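Local structure of hyperpolarization-activated (Ih) channel (Strongylocentrotus purpuratus, 2PTM) at the interface of chains A and B. The protein forms a hyperpolarization-activated ion channel, probably potassium-conducting, of the HCN family, whose C-terminal region, the piece given, comprises the C-linker and a cyclic nucleotide-binding domain that binds cAMP. Residues are numbered along the deposited sequence; one frame, centred on the assembly and turned at random. Chains: chain A/B, Hyperpolarization-activated (Ih) channel.

The three contacts lie side by side along one junction between neighbouring subunits of the tetrameric assembly. Contacts 1 and 3 are nearest, with C-alpha centres about 10 Å apart, and they share A:Tyr20. Contact 2 lies about 14 Å from contact 1 and 13 Å from contact 3. Chain A offers C-linker helices 5-23 and 28-42; chain B offers helices 50-55 and 58-68. This is the elbow-on-shoulder arrangement of HCN C-linkers. Contact 2 also brings in strand 95-99 and the turn after it in chain A, at the start of the beta roll. The junction is not an exact two-fold, as expected around a ring.

Contact 1: the interface of chains A and B. Residues chain A 13, 16-17, 20, 38; chain B 52, 55.
A:Lys13 and B:Glu55 reach toward each other tip to tip where the C-linker helices of two HCN subunits meet. The lysine leaves helix 5-23 with CG anti to its backbone N (chi1 -168°). Its chain then bends at each later torsion, which folds the ammonium NZ back toward the carboxylate. NZ forms a salt bridge and hydrogen bond of 2.9 Å with OE1 of B:Glu55, on the syn lone pair. The hydroxyl OH of A:Tyr38, on helix 28-42, donates to the same B:Glu55 OE1 at 2.5 Å, on the anti lone pair. This oxygen lies at the edge of the tyrosine ring, in its plane, while the ring and carboxylate planes stand 81° apart. Two donors hold OE1 and would limit rotation of the carboxylate. The positive lysine would tend to favour the charged form of the acid. The carbon contacts between A:Lys13 and B:Glu55 are modelled too close and are doubtful.

Beside this polar group, B:Ile52 of helix 50-55 packs against the face of helix 5-23 that carries A:Val17 and A:Tyr20. Its side chain crosses that of A:Tyr20 obliquely, with CD1 3.6 Å from the tyrosine CB and also against ring atom CG. Its CG1 lies 4.1 Å from CG2 of A:Val17.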
loop_
_atom_site.group_PDB
_atom_site.type_symbol
_atom_site.label_atom_id
_atom_site.label_comp_id
_atom_site.label_asym_id
_atom_site.label_seq_id
_atom_site.Cartn_x
_atom_site.Cartn_y
_atom_site.Cartn_z
ATOM N N LYS A 13 20.746 2.980 -12.603
ATOM C CA LYS A 13 20.247 1.654 -12.258
ATOM C C LYS A 13 21.284 0.553 -12.470
ATOM O O LYS A 13 21.535 -0.254 -11.574
ATOM C CB LYS A 13 19.005 1.351 -13.097
ATOM C CG LYS A 13 18.206 0.144 -12.647
ATOM C CD LYS A 13 17.328 0.482 -11.455
ATOM C CE LYS A 13 18.041 0.217 -10.143
ATOM N NZ LYS A 13 18.545 -1.180 -10.057
ATOM N N GLN A 16 24.210 0.198 -9.866
ATOM C CA GLN A 16 23.866 -0.398 -8.587
ATOM C C GLN A 16 23.510 -1.879 -8.708
ATOM O O GLN A 16 23.705 -2.643 -7.767
ATOM C CB GLN A 16 22.739 0.382 -7.920
ATOM C CG GLN A 16 21.367 0.064 -8.453
ATOM C CD GLN A 16 20.291 0.856 -7.750
ATOM O OE1 GLN A 16 20.394 2.076 -7.625
ATOM N NE2 GLN A 16 19.246 0.167 -7.289
ATOM N N VAL A 17 22.994 -2.282 -9.868
ATOM C CA VAL A 17 22.698 -3.692 -10.118
ATOM C C VAL A 17 23.977 -4.525 -10.104
ATOM O O VAL A 17 24.035 -5.578 -9.479
ATOM C CB VAL A 17 21.961 -3.905 -11.460
ATOM C CG1 VAL A 17 22.069 -5.360 -11.908
ATOM C CG2 VAL A 17 20.507 -3.491 -11.340
ATOM N N TYR A 20 25.201 -4.926 -6.548
ATOM C CA TYR A 20 24.443 -5.909 -5.787
ATOM C C TYR A 20 24.882 -7.322 -6.154
ATOM O O TYR A 20 25.130 -8.149 -5.278
ATOM C CB TYR A 20 22.940 -5.742 -6.017
ATOM C CG TYR A 20 22.121 -6.924 -5.541
ATOM C CD1 TYR A 20 21.798 -7.081 -4.196
ATOM C CD2 TYR A 20 21.679 -7.889 -6.435
ATOM C CE1 TYR A 20 21.049 -8.169 -3.756
ATOM C CE2 TYR A 20 20.932 -8.979 -6.007
ATOM C CZ TYR A 20 20.621 -9.116 -4.667
ATOM O OH TYR A 20 19.875 -10.202 -4.250
ATOM N N TYR A 38 18.138 -6.432 -18.572
ATOM C CA TYR A 38 18.008 -4.973 -18.504
ATOM C C TYR A 38 18.232 -4.352 -19.868
ATOM O O TYR A 38 17.528 -3.424 -20.256
ATOM C CB TYR A 38 18.981 -4.360 -17.496
ATOM C CG TYR A 38 18.446 -4.325 -16.078
ATOM C CD1 TYR A 38 18.700 -5.363 -15.197
ATOM C CD2 TYR A 38 17.678 -3.256 -15.629
ATOM C CE1 TYR A 38 18.206 -5.341 -13.904
ATOM C CE2 TYR A 38 17.180 -3.225 -14.336
ATOM C CZ TYR A 38 17.454 -4.270 -13.479
ATOM O OH TYR A 38 16.974 -4.258 -12.191
ATOM N N ILE B 52 15.608 -3.898 -7.326
ATOM C CA ILE B 52 16.094 -4.760 -8.393
ATOM C C ILE B 52 15.109 -5.891 -8.675
ATOM O O ILE B 52 14.693 -6.090 -9.814
ATOM C CB ILE B 52 17.474 -5.343 -8.046
ATOM C CG1 ILE B 52 18.479 -4.199 -7.836
ATOM C CG2 ILE B 52 17.930 -6.329 -9.129
ATOM C CD1 ILE B 52 19.745 -4.598 -7.098
ATOM N N GLU B 55 12.286 -4.790 -10.788
ATOM C CA GLU B 55 12.627 -4.373 -12.154
ATOM C C GLU B 55 12.806 -5.556 -13.109
ATOM O O GLU B 55 12.981 -5.374 -14.329
ATOM C CB GLU B 55 13.918 -3.532 -12.147
ATOM C CG GLU B 55 13.756 -2.139 -11.573
ATOM C CD GLU B 55 15.032 -1.608 -10.937
ATOM O OE1 GLU B 55 16.119 -2.152 -11.217
ATOM O OE2 GLU B 55 14.947 -0.642 -10.148
#

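Contact 2: the interface of chains A and B. Residues chain A 33, 98-99, 103-104; chain B 57-60, 63.
The ammonium NZ of A:Lys33 is gripped by two carboxylates, one from each chain. Across the interface it donates to OD2 of B:Asp63 at 2.8 Å, approaching that oxygen almost head-on, in line with its bond to CG. Within its own chain it donates to OD1 of A:Asp103 at 3.0 Å, on the syn side and 19° out of the carboxylate plane. Both pairs are salt bridges. The lysine chain is extended from helix 28-42, with CG anti to the backbone N (chi1 177°), and it crosses the B:Asp63 side chain at about a right angle. OD1 of A:Asp103 and OD2 of B:Asp63 are 5.2 Å apart, and the lysine between them probably offsets their repulsion. A methionine in place of A:Lys33 would probably leave these two carboxylates without their shared positive mate.

B:Ser59 packs against the A:Asp103 carboxylate, its CB 3.5 Å from CG. Its hydroxyl OG sits in the ring plane of A:Phe99, at the edge. A water joins this OG to the backbone O of A:Tyr104. B:Ser57 places CB over one face of the A:Phe99 ring, toward the rim. Its own OG caps the start of helix 58-68, accepting from backbone N of B:Ile60 at 3.0 Å in a nearly straight bond (168° at H). The site ties the B shoulder helix to both the C-linker and the beta roll of chain A, so it may couple movements of the two domains.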
loop_
_atom_site.group_PDB
_atom_site.type_symbol
_atom_site.label_atom_id
_atom_site.label_comp_id
_atom_site.label_asym_id
_atom_site.label_seq_id
_atom_site.Cartn_x
_atom_site.Cartn_y
_atom_site.Cartn_z
ATOM N N LYS A 33 22.686 -13.062 -17.330
ATOM C CA LYS A 33 21.256 -13.162 -17.606
ATOM C C LYS A 33 20.554 -11.868 -17.208
ATOM O O LYS A 33 19.713 -11.339 -17.945
ATOM C CB LYS A 33 20.636 -14.340 -16.856
ATOM C CG LYS A 33 19.121 -14.448 -17.038
ATOM C CD LYS A 33 18.545 -15.732 -16.452
ATOM C CE LYS A 33 17.086 -15.948 -16.938
ATOM N NZ LYS A 33 16.297 -16.745 -15.980
ATOM N N VAL A 98 8.553 -9.145 -19.297
ATOM C CA VAL A 98 9.475 -9.692 -20.284
ATOM C C VAL A 98 10.078 -10.948 -19.694
ATOM O O VAL A 98 10.433 -10.961 -18.507
ATOM C CB VAL A 98 10.614 -8.689 -20.626
ATOM C CG1 VAL A 98 11.758 -9.404 -21.335
ATOM C CG2 VAL A 98 10.088 -7.542 -21.483
ATOM N N PHE A 99 10.174 -12.000 -20.513
ATOM C CA PHE A 99 10.851 -13.236 -20.140
ATOM C C PHE A 99 11.914 -13.599 -21.192
ATOM O O PHE A 99 11.889 -13.101 -22.326
ATOM C CB PHE A 99 9.850 -14.400 -19.972
ATOM C CG PHE A 99 8.986 -14.302 -18.732
ATOM C CD1 PHE A 99 9.344 -14.968 -17.557
ATOM C CD2 PHE A 99 7.809 -13.568 -18.747
ATOM C CE1 PHE A 99 8.566 -14.887 -16.417
ATOM C CE2 PHE A 99 7.008 -13.478 -17.608
ATOM C CZ PHE A 99 7.390 -14.144 -16.435
ATOM N N ASP A 103 13.031 -19.650 -20.031
ATOM C CA ASP A 103 12.287 -19.334 -18.807
ATOM C C ASP A 103 10.967 -20.098 -18.761
ATOM O O ASP A 103 10.235 -20.143 -19.749
ATOM C CB ASP A 103 11.951 -17.844 -18.721
ATOM C CG ASP A 103 13.105 -16.998 -18.236
ATOM O OD1 ASP A 103 14.160 -17.562 -17.860
ATOM O OD2 ASP A 103 12.943 -15.756 -18.230
ATOM N N TYR A 104 10.651 -20.674 -17.607
ATOM C CA TYR A 104 9.310 -21.205 -17.379
ATOM C C TYR A 104 8.400 -20.112 -16.830
ATOM O O TYR A 104 8.524 -19.711 -15.679
ATOM C CB TYR A 104 9.344 -22.399 -16.422
ATOM C CG TYR A 104 9.827 -23.672 -17.070
ATOM C CD1 TYR A 104 8.939 -24.550 -17.678
ATOM C CD2 TYR A 104 11.173 -23.993 -17.078
ATOM C CE1 TYR A 104 9.386 -25.712 -18.275
ATOM C CE2 TYR A 104 11.627 -25.145 -17.665
ATOM C CZ TYR A 104 10.738 -26.001 -18.262
ATOM O OH TYR A 104 11.222 -27.141 -18.849
ATOM N N SER B 57 12.139 -9.991 -14.193
ATOM C CA SER B 57 11.097 -10.975 -14.429
ATOM C C SER B 57 10.902 -11.832 -13.194
ATOM O O SER B 57 11.771 -11.875 -12.311
ATOM C CB SER B 57 11.516 -11.886 -15.578
ATOM O OG SER B 57 12.680 -12.589 -15.195
ATOM N N GLU B 58 9.780 -12.545 -13.148
ATOM C CA GLU B 58 9.537 -13.503 -12.078
ATOM C C GLU B 58 10.612 -14.588 -12.092
ATOM O O GLU B 58 11.037 -15.051 -11.037
ATOM C CB GLU B 58 8.146 -14.122 -12.211
ATOM C CG GLU B 58 7.817 -15.143 -11.134
ATOM C CD GLU B 58 6.353 -15.502 -11.127
ATOM O OE1 GLU B 58 5.716 -15.410 -12.194
ATOM O OE2 GLU B 58 5.839 -15.873 -10.058
ATOM N N SER B 59 11.065 -14.976 -13.282
ATOM C CA SER B 59 12.138 -15.971 -13.405
ATOM C C SER B 59 13.459 -15.512 -12.783
ATOM O O SER B 59 14.123 -16.269 -12.055
ATOM C CB SER B 59 12.369 -16.333 -14.872
ATOM O OG SER B 59 11.225 -16.967 -15.410
ATOM N N ILE B 60 13.857 -14.279 -13.076
ATOM C CA ILE B 60 15.060 -13.743 -12.450
ATOM C C ILE B 60 14.886 -13.705 -10.929
ATOM O O ILE B 60 15.800 -14.070 -10.183
ATOM C CB ILE B 60 15.429 -12.365 -13.011
ATOM C CG1 ILE B 60 15.915 -12.526 -14.459
ATOM C CG2 ILE B 60 16.490 -11.673 -12.115
ATOM C CD1 ILE B 60 16.191 -11.241 -15.183
ATOM N N ASP B 63 15.350 -17.193 -9.655
ATOM C CA ASP B 63 16.754 -17.579 -9.774
ATOM C C ASP B 63 17.590 -16.919 -8.689
ATOM O O ASP B 63 18.426 -17.565 -8.051
ATOM C CB ASP B 63 17.301 -17.207 -11.155
ATOM C CG ASP B 63 16.698 -18.040 -12.262
ATOM O OD1 ASP B 63 15.991 -19.021 -11.961
ATOM O OD2 ASP B 63 16.929 -17.715 -13.443
HETATM O O HOH W 1 10.435 -19.079 -13.970
#

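Contact 3: the interface of chains A and B. Residues chain A 20, 24-26, 30; chain B 49, 53, 64, 67-68.
Hydrogen bonds centre on the A:Tyr20 hydroxyl, which reaches across to two residues of chain B. OH donates to OE2 of B:Glu49 at 2.7 Å. It meets this oxygen from above the carboxylate, 45° out of its plane. OH also accepts from the amide ND2 of B:Asn68 at 3.0 Å; the bond is bent (136° at H), but OH lies close to the amide plane. The tyrosine and asparagine meet tip to tip. The hydroxyl is both donor and acceptor.

The charged contact is looser. NH2 of A:Arg24 forms a salt bridge with B:Glu49 OE2 at 3.3 Å, weak as a hydrogen bond. OE1 of the same acid lies at the guanidinium edge, in plane.

Stacking comes next. The guanidinium lies nearly parallel to the B:Asn68 amide, with ND2 over its centre, 3.3 Å above the plane. The A:Arg24 chain bends at chi2 (-58°), which lays the guanidinium flat over the amide. Its CG packs on one face of the A:Tyr20 ring, toward the rim.

Packing contacts complete the patch. CD2 of A:Leu26 touches ring atom CD2 of B:Tyr67 at 3.9 Å. CG1 of B:Val64 lies against the hydroxyl OH of A:Tyr20 at 3.5 Å. CB and CG of B:Glu49 lie off that ring's CE1-CZ rim, on the side opposite A:Arg24 CG. The site anchors the elbow turn between helices 5-23 and 28-42 on the neighbour's shoulder and is likely to help hold the C-linker ring together.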
loop_
_atom_site.group_PDB
_atom_site.type_symbol
_atom_site.label_atom_id
_atom_site.label_comp_id
_atom_site.label_asym_id
_atom_site.label_seq_id
_atom_site.Cartn_x
_atom_site.Cartn_y
_atom_site.Cartn_z
ATOM N N TYR A 20 25.201 -4.926 -6.548
ATOM C CA TYR A 20 24.443 -5.909 -5.787
ATOM C C TYR A 20 24.882 -7.322 -6.154
ATOM O O TYR A 20 25.130 -8.149 -5.278
ATOM C CB TYR A 20 22.940 -5.742 -6.017
ATOM C CG TYR A 20 22.121 -6.924 -5.541
ATOM C CD1 TYR A 20 21.798 -7.081 -4.196
ATOM C CD2 TYR A 20 21.679 -7.889 -6.435
ATOM C CE1 TYR A 20 21.049 -8.169 -3.756
ATOM C CE2 TYR A 20 20.932 -8.979 -6.007
ATOM C CZ TYR A 20 20.621 -9.116 -4.667
ATOM O OH TYR A 20 19.875 -10.202 -4.250
ATOM N N ARG A 24 26.455 -10.307 -3.706
ATOM C CA ARG A 24 25.797 -11.602 -3.638
ATOM C C ARG A 24 26.627 -12.690 -4.305
ATOM O O ARG A 24 26.245 -13.862 -4.302
ATOM C CB ARG A 24 24.427 -11.519 -4.305
ATOM C CG ARG A 24 23.445 -10.672 -3.536
ATOM C CD ARG A 24 23.283 -11.210 -2.129
ATOM N NE ARG A 24 21.983 -10.854 -1.571
ATOM C CZ ARG A 24 21.399 -11.501 -0.569
ATOM N NH1 ARG A 24 22.001 -12.542 -0.010
ATOM N NH2 ARG A 24 20.209 -11.108 -0.128
ATOM N N LYS A 25 27.755 -12.290 -4.880
ATOM C CA LYS A 25 28.648 -13.216 -5.568
ATOM C C LYS A 25 27.886 -14.120 -6.531
ATOM O O LYS A 25 28.141 -15.322 -6.605
ATOM C CB LYS A 25 29.436 -14.055 -4.560
ATOM C CG LYS A 25 30.173 -13.234 -3.513
ATOM C CD LYS A 25 31.116 -12.232 -4.151
ATOM C CE LYS A 25 31.770 -11.350 -3.099
ATOM N NZ LYS A 25 32.655 -10.318 -3.711
ATOM N N LEU A 26 26.949 -13.538 -7.271
ATOM C CA LEU A 26 26.166 -14.305 -8.225
ATOM C C LEU A 26 27.096 -14.934 -9.252
ATOM O O LEU A 26 28.112 -14.345 -9.614
ATOM C CB LEU A 26 25.137 -13.410 -8.921
ATOM C CG LEU A 26 24.125 -12.701 -8.020
ATOM C CD1 LEU A 26 23.012 -12.079 -8.860
ATOM C CD2 LEU A 26 23.545 -13.670 -7.000
ATOM N N LEU A 30 24.456 -16.025 -14.321
ATOM C CA LEU A 30 23.271 -15.356 -13.798
ATOM C C LEU A 30 23.420 -13.840 -13.859
ATOM O O LEU A 30 22.453 -13.130 -14.123
ATOM C CB LEU A 30 23.019 -15.806 -12.361
ATOM C CG LEU A 30 21.831 -15.213 -11.605
ATOM C CD1 LEU A 30 20.572 -15.254 -12.449
ATOM C CD2 LEU A 30 21.625 -15.968 -10.297
ATOM N N GLU B 49 17.937 -4.541 -3.317
ATOM C CA GLU B 49 17.394 -5.840 -3.713
ATOM C C GLU B 49 15.899 -5.776 -4.023
ATOM O O GLU B 49 15.447 -6.335 -5.022
ATOM C CB GLU B 49 17.680 -6.920 -2.666
ATOM C CG GLU B 49 17.329 -8.324 -3.134
ATOM C CD GLU B 49 17.579 -9.377 -2.073
ATOM O OE1 GLU B 49 17.437 -9.060 -0.874
ATOM O OE2 GLU B 49 17.911 -10.524 -2.438
ATOM N N PHE B 53 14.727 -6.629 -7.641
ATOM C CA PHE B 53 13.736 -7.689 -7.819
ATOM C C PHE B 53 12.501 -7.196 -8.590
ATOM O O PHE B 53 11.974 -7.905 -9.439
ATOM C CB PHE B 53 13.338 -8.307 -6.476
ATOM C CG PHE B 53 14.174 -9.499 -6.084
ATOM C CD1 PHE B 53 15.554 -9.396 -5.989
ATOM C CD2 PHE B 53 13.579 -10.721 -5.806
ATOM C CE1 PHE B 53 16.323 -10.489 -5.629
ATOM C CE2 PHE B 53 14.342 -11.821 -5.443
ATOM C CZ PHE B 53 15.715 -11.702 -5.352
ATOM N N VAL B 64 17.364 -15.632 -8.468
ATOM C CA VAL B 64 18.142 -14.919 -7.462
ATOM C C VAL B 64 17.796 -15.392 -6.051
ATOM O O VAL B 64 18.685 -15.619 -5.234
ATOM C CB VAL B 64 17.984 -13.389 -7.577
ATOM C CG1 VAL B 64 18.792 -12.700 -6.486
ATOM C CG2 VAL B 64 18.434 -12.917 -8.959
ATOM N N TYR B 67 19.339 -18.777 -5.442
ATOM C CA TYR B 67 20.786 -18.735 -5.220
ATOM C C TYR B 67 21.145 -18.186 -3.841
ATOM O O TYR B 67 21.988 -18.749 -3.132
ATOM C CB TYR B 67 21.515 -17.939 -6.303
ATOM C CG TYR B 67 23.017 -18.112 -6.198
ATOM C CD1 TYR B 67 23.661 -19.156 -6.849
ATOM C CD2 TYR B 67 23.786 -17.260 -5.409
ATOM C CE1 TYR B 67 25.037 -19.328 -6.740
ATOM C CE2 TYR B 67 25.157 -17.426 -5.294
ATOM C CZ TYR B 67 25.777 -18.462 -5.962
ATOM O OH TYR B 67 27.144 -18.640 -5.851
ATOM N N ASN B 68 20.519 -17.080 -3.462
ATOM C CA ASN B 68 20.807 -16.471 -2.171
ATOM C C ASN B 68 20.416 -17.373 -1.002
ATOM O O ASN B 68 21.025 -17.313 0.067
ATOM C CB ASN B 68 20.137 -15.102 -2.054
ATOM C CG ASN B 68 20.684 -14.106 -3.055
ATOM O OD1 ASN B 68 21.727 -14.338 -3.669
ATOM N ND2 ASN B 68 19.984 -12.994 -3.227
#